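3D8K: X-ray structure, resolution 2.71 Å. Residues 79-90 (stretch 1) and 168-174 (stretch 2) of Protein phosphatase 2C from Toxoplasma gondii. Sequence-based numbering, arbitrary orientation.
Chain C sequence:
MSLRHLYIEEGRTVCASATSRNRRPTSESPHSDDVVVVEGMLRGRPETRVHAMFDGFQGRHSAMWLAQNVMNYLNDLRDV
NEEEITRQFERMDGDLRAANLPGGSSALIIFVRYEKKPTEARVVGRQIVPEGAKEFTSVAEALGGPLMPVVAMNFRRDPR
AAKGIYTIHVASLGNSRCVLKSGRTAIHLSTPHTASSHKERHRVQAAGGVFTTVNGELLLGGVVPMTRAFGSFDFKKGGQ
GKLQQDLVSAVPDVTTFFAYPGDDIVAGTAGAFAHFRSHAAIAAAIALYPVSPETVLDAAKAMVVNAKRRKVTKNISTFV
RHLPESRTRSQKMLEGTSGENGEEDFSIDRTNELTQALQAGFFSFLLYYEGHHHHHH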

# COMPACT_ATOMS: atom_id res chain seq x y z
N ASP C 79 -8.95 -18.45 13.90
CA ASP C 79 -9.25 -17.54 14.98
C ASP C 79 -8.31 -17.96 16.07
O ASP C 79 -7.78 -19.08 16.05
N VAL C 80 -8.06 -17.08 17.02
CA VAL C 80 -7.14 -17.42 18.09
C VAL C 80 -7.92 -17.82 19.33
O VAL C 80 -8.50 -16.98 20.01
N ASN C 81 -7.97 -19.12 19.58
CA ASN C 81 -8.65 -19.70 20.73
C ASN C 81 -8.13 -21.10 20.96
O ASN C 81 -7.30 -21.61 20.20
N GLU C 82 -8.62 -21.74 22.01
CA GLU C 82 -8.21 -23.08 22.35
C GLU C 82 -8.35 -24.07 21.20
O GLU C 82 -7.35 -24.60 20.72
N GLU C 83 -9.57 -24.31 20.74
CA GLU C 83 -9.82 -25.26 19.65
C GLU C 83 -8.90 -25.08 18.46
O GLU C 83 -8.33 -26.04 17.95
N GLU C 84 -8.74 -23.83 18.03
CA GLU C 84 -7.88 -23.54 16.89
C GLU C 84 -6.39 -23.70 17.20
O GLU C 84 -5.62 -24.12 16.34
N ILE C 85 -5.98 -23.37 18.42
CA ILE C 85 -4.58 -23.48 18.81
C ILE C 85 -4.17 -24.94 19.01
O ILE C 85 -3.04 -25.33 18.71
N THR C 86 -5.09 -25.74 19.53
CA THR C 86 -4.84 -27.15 19.79
C THR C 86 -4.69 -27.92 18.48
O THR C 86 -3.84 -28.80 18.35
N ARG C 87 -5.53 -27.57 17.51
CA ARG C 87 -5.54 -28.22 16.21
C ARG C 87 -4.23 -28.05 15.46
O ARG C 87 -3.77 -28.97 14.79
N GLN C 88 -3.63 -26.88 15.57
CA GLN C 88 -2.38 -26.61 14.89
C GLN C 88 -1.24 -27.39 15.55
O GLN C 88 -0.30 -27.84 14.89
N PHE C 89 -1.34 -27.54 16.87
CA PHE C 89 -0.32 -28.29 17.60
C PHE C 89 -0.32 -29.70 17.04
O PHE C 89 0.72 -30.33 16.94
N GLU C 90 -1.51 -30.16 16.66
CA GLU C 90 -1.67 -31.50 16.11
C GLU C 90 -0.86 -31.63 14.83
O GLU C 90 0.03 -32.48 14.73
N ILE C 168 -4.42 -12.17 26.85
CA ILE C 168 -3.32 -13.10 26.73
C ILE C 168 -3.75 -14.54 26.62
O ILE C 168 -4.56 -15.03 27.40
N HIS C 169 -3.21 -15.21 25.61
CA HIS C 169 -3.48 -16.63 25.40
C HIS C 169 -2.16 -17.35 25.57
O HIS C 169 -1.16 -17.02 24.93
N VAL C 170 -2.14 -18.33 26.44
CA VAL C 170 -0.92 -19.06 26.60
C VAL C 170 -1.15 -20.51 26.21
O VAL C 170 -2.06 -21.15 26.70
N ALA C 171 -0.32 -20.99 25.29
CA ALA C 171 -0.39 -22.37 24.84
C ALA C 171 0.85 -23.03 25.40
O ALA C 171 1.90 -22.97 24.77
N SER C 172 0.73 -23.63 26.58
CA SER C 172 1.88 -24.29 27.20
C SER C 172 1.89 -25.80 27.00
O SER C 172 0.86 -26.47 27.09
N LEU C 173 3.08 -26.33 26.74
CA LEU C 173 3.28 -27.75 26.51
C LEU C 173 4.70 -28.09 26.93
O LEU C 173 5.62 -28.01 26.13
N GLY C 174 4.88 -28.46 28.19
CA GLY C 174 6.21 -28.79 28.66
C GLY C 174 6.50 -28.20 30.02
O GLY C 174 5.58 -27.88 30.77

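A helix packs over a strand through a narrow row of apolar side chains, with a histidine ring at one end and no hydrogen bond or salt bridge crossing between the two stretches. The parts of the two elements within these stretches, helix 82-90 and strand 168-173, run in roughly the same direction, their axes 33° apart and 10.1 Å at closest approach, so the row advances along both elements together: Val-80 and Ile-85 meet His-169, Ile-85 and Phe-89 meet Ala-171, and Phe-89 reaches Leu-173. On the strand, alternation sends the CA-to-CB bonds of His-169, Ala-171 and Leu-173 toward the helix and those of Val-170 and Ser-172 away. On the helix, Ile-85 and Phe-89 lie one turn apart and both point toward the strand. Val-80, in the loop before the helix, also points its CA-to-CB bond toward the strand, with chi1 p, and sets CG2 over one face of the His-169 ring, 4.1 Å from the ring centroid and 10° off the normal, a CH-pi contact. His-169 (chi1 m, chi2 79°) also brings NE2 to 3.7 Å from Val-80 O, but no hydrogen bond forms there. Ile-85, chi1 m and chi2 t, extends CD1 to 4.4 Å from His-169 CD2, while its CG2 lies 3.8 Å from Ala-171 CB. Ala-171 presents just a methyl group, and the backbones come near here, with Ile-85 CA 7.4 Å from Ala-171 CA. The same methyl meets the next helical turn, where Phe-89 CE1 lies 3.9 Å from Ala-171 CB. Phe-89 has chi1 at -95°, between the standard wells, and chi2 at 68°; its ring spans two strand residues, for CE2 also lies 3.9 Å from Leu-173 CD2, which sits at the ring edge, near its plane. Leu-173 adopts chi1 t and chi2 p.

Several polar groups of stretch 1 find partners within their own segment. Asn-81 points away from the strand and caps the helix: with chi1 p, its OD1 accepts from Glu-84 N at 2.9 Å, nearly straight at 173°, satisfying a backbone amide of the first turn. Its ND2 donates to Asp-79 OD2 at 3.3 Å, tying the cap to the preceding loop. Thr-86 OG1 gives a weak hydrogen bond to Glu-82 O at 3.3 Å, and a long salt bridge joins Arg-87 NE to Glu-84 OE2 at 3.9 Å, the latter atom being also hydrogen-bonded elsewhere in the structure. In stretch 2, Ser-172, whose CA-to-CB bond points away from the helix, has its OG hydrogen-bonded elsewhere in the structure.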

# COMPACT_ATOMS: atom_id res chain seq x y z
CB ASP C 79 -10.70 -17.68 15.41
CG ASP C 79 -11.07 -16.68 16.48
OD1 ASP C 79 -10.59 -15.53 16.39
OD2 ASP C 79 -11.84 -17.04 17.40
CB VAL C 80 -6.18 -16.24 18.38
CG1 VAL C 80 -6.96 -14.94 18.40
CG2 VAL C 80 -5.47 -16.45 19.71
CB ASN C 81 -10.17 -19.74 20.53
CG ASN C 81 -10.60 -20.64 19.38
OD1 ASN C 81 -10.29 -21.83 19.35
ND2 ASN C 81 -11.34 -20.08 18.44
CB GLU C 82 -9.01 -23.57 23.56
CG GLU C 82 -8.87 -25.03 23.87
CD GLU C 82 -9.54 -25.38 25.18
OE1 GLU C 82 -9.61 -26.58 25.51
OE2 GLU C 82 -9.99 -24.45 25.88
CB GLU C 83 -11.27 -25.17 19.18
CG GLU C 83 -12.27 -25.24 20.33
CD GLU C 83 -12.92 -23.90 20.65
OE1 GLU C 83 -13.93 -23.56 20.00
OE2 GLU C 83 -12.40 -23.18 21.54
CB GLU C 84 -8.16 -22.13 16.38
CG GLU C 84 -8.07 -22.02 14.87
CD GLU C 84 -9.11 -22.87 14.17
OE1 GLU C 84 -10.32 -22.64 14.38
OE2 GLU C 84 -8.72 -23.77 13.40
CB ILE C 85 -4.30 -22.69 20.11
CG1 ILE C 85 -4.56 -21.19 19.89
CG2 ILE C 85 -2.86 -22.87 20.54
CD1 ILE C 85 -4.45 -20.34 21.16
CB THR C 86 -5.99 -27.77 20.61
OG1 THR C 86 -5.94 -27.26 21.95
CG2 THR C 86 -5.87 -29.28 20.64
CB ARG C 87 -6.68 -27.66 15.37
CG ARG C 87 -6.74 -28.21 13.98
CD ARG C 87 -7.72 -27.42 13.13
NE ARG C 87 -9.09 -27.61 13.56
CZ ARG C 87 -9.75 -28.76 13.45
NH1 ARG C 87 -9.15 -29.81 12.93
NH2 ARG C 87 -11.01 -28.84 13.86
CB GLN C 88 -2.10 -25.11 14.90
CG GLN C 88 -1.66 -24.55 13.56
CD GLN C 88 -2.57 -24.97 12.42
OE1 GLN C 88 -3.79 -24.87 12.50
NE2 GLN C 88 -1.96 -25.42 11.33
CB PHE C 89 -0.64 -28.33 19.09
CG PHE C 89 0.05 -27.26 19.88
CD1 PHE C 89 -0.31 -25.92 19.73
CD2 PHE C 89 1.08 -27.59 20.77
CE1 PHE C 89 0.36 -24.92 20.44
CE2 PHE C 89 1.75 -26.60 21.49
CZ PHE C 89 1.39 -25.25 21.32
CB GLU C 90 -3.15 -31.78 15.82
CG GLU C 90 -3.44 -33.13 15.15
CD GLU C 90 -3.26 -33.10 13.63
OE1 GLU C 90 -3.26 -34.19 13.00
OE2 GLU C 90 -3.14 -32.00 13.06
CB ILE C 168 -2.38 -12.99 27.92
CG1 ILE C 168 -1.73 -11.61 27.95
CG2 ILE C 168 -1.34 -14.10 27.86
CD1 ILE C 168 -0.99 -11.32 29.24
CB HIS C 169 -3.99 -16.90 23.98
CG HIS C 169 -5.45 -16.66 23.81
ND1 HIS C 169 -5.98 -15.40 23.64
CD2 HIS C 169 -6.49 -17.52 23.78
CE1 HIS C 169 -7.29 -15.49 23.51
NE2 HIS C 169 -7.63 -16.77 23.59
CB VAL C 170 -0.41 -19.01 28.04
CG1 VAL C 170 0.88 -19.83 28.15
CG2 VAL C 170 -0.18 -17.57 28.45
CB ALA C 171 -0.38 -22.44 23.32
CB SER C 172 1.93 -24.00 28.71
OG SER C 172 1.11 -24.88 29.45
CB LEU C 173 3.11 -28.09 25.03
CG LEU C 173 3.20 -29.56 24.65
CD1 LEU C 173 1.92 -30.28 25.08
CD2 LEU C 173 3.38 -29.68 23.16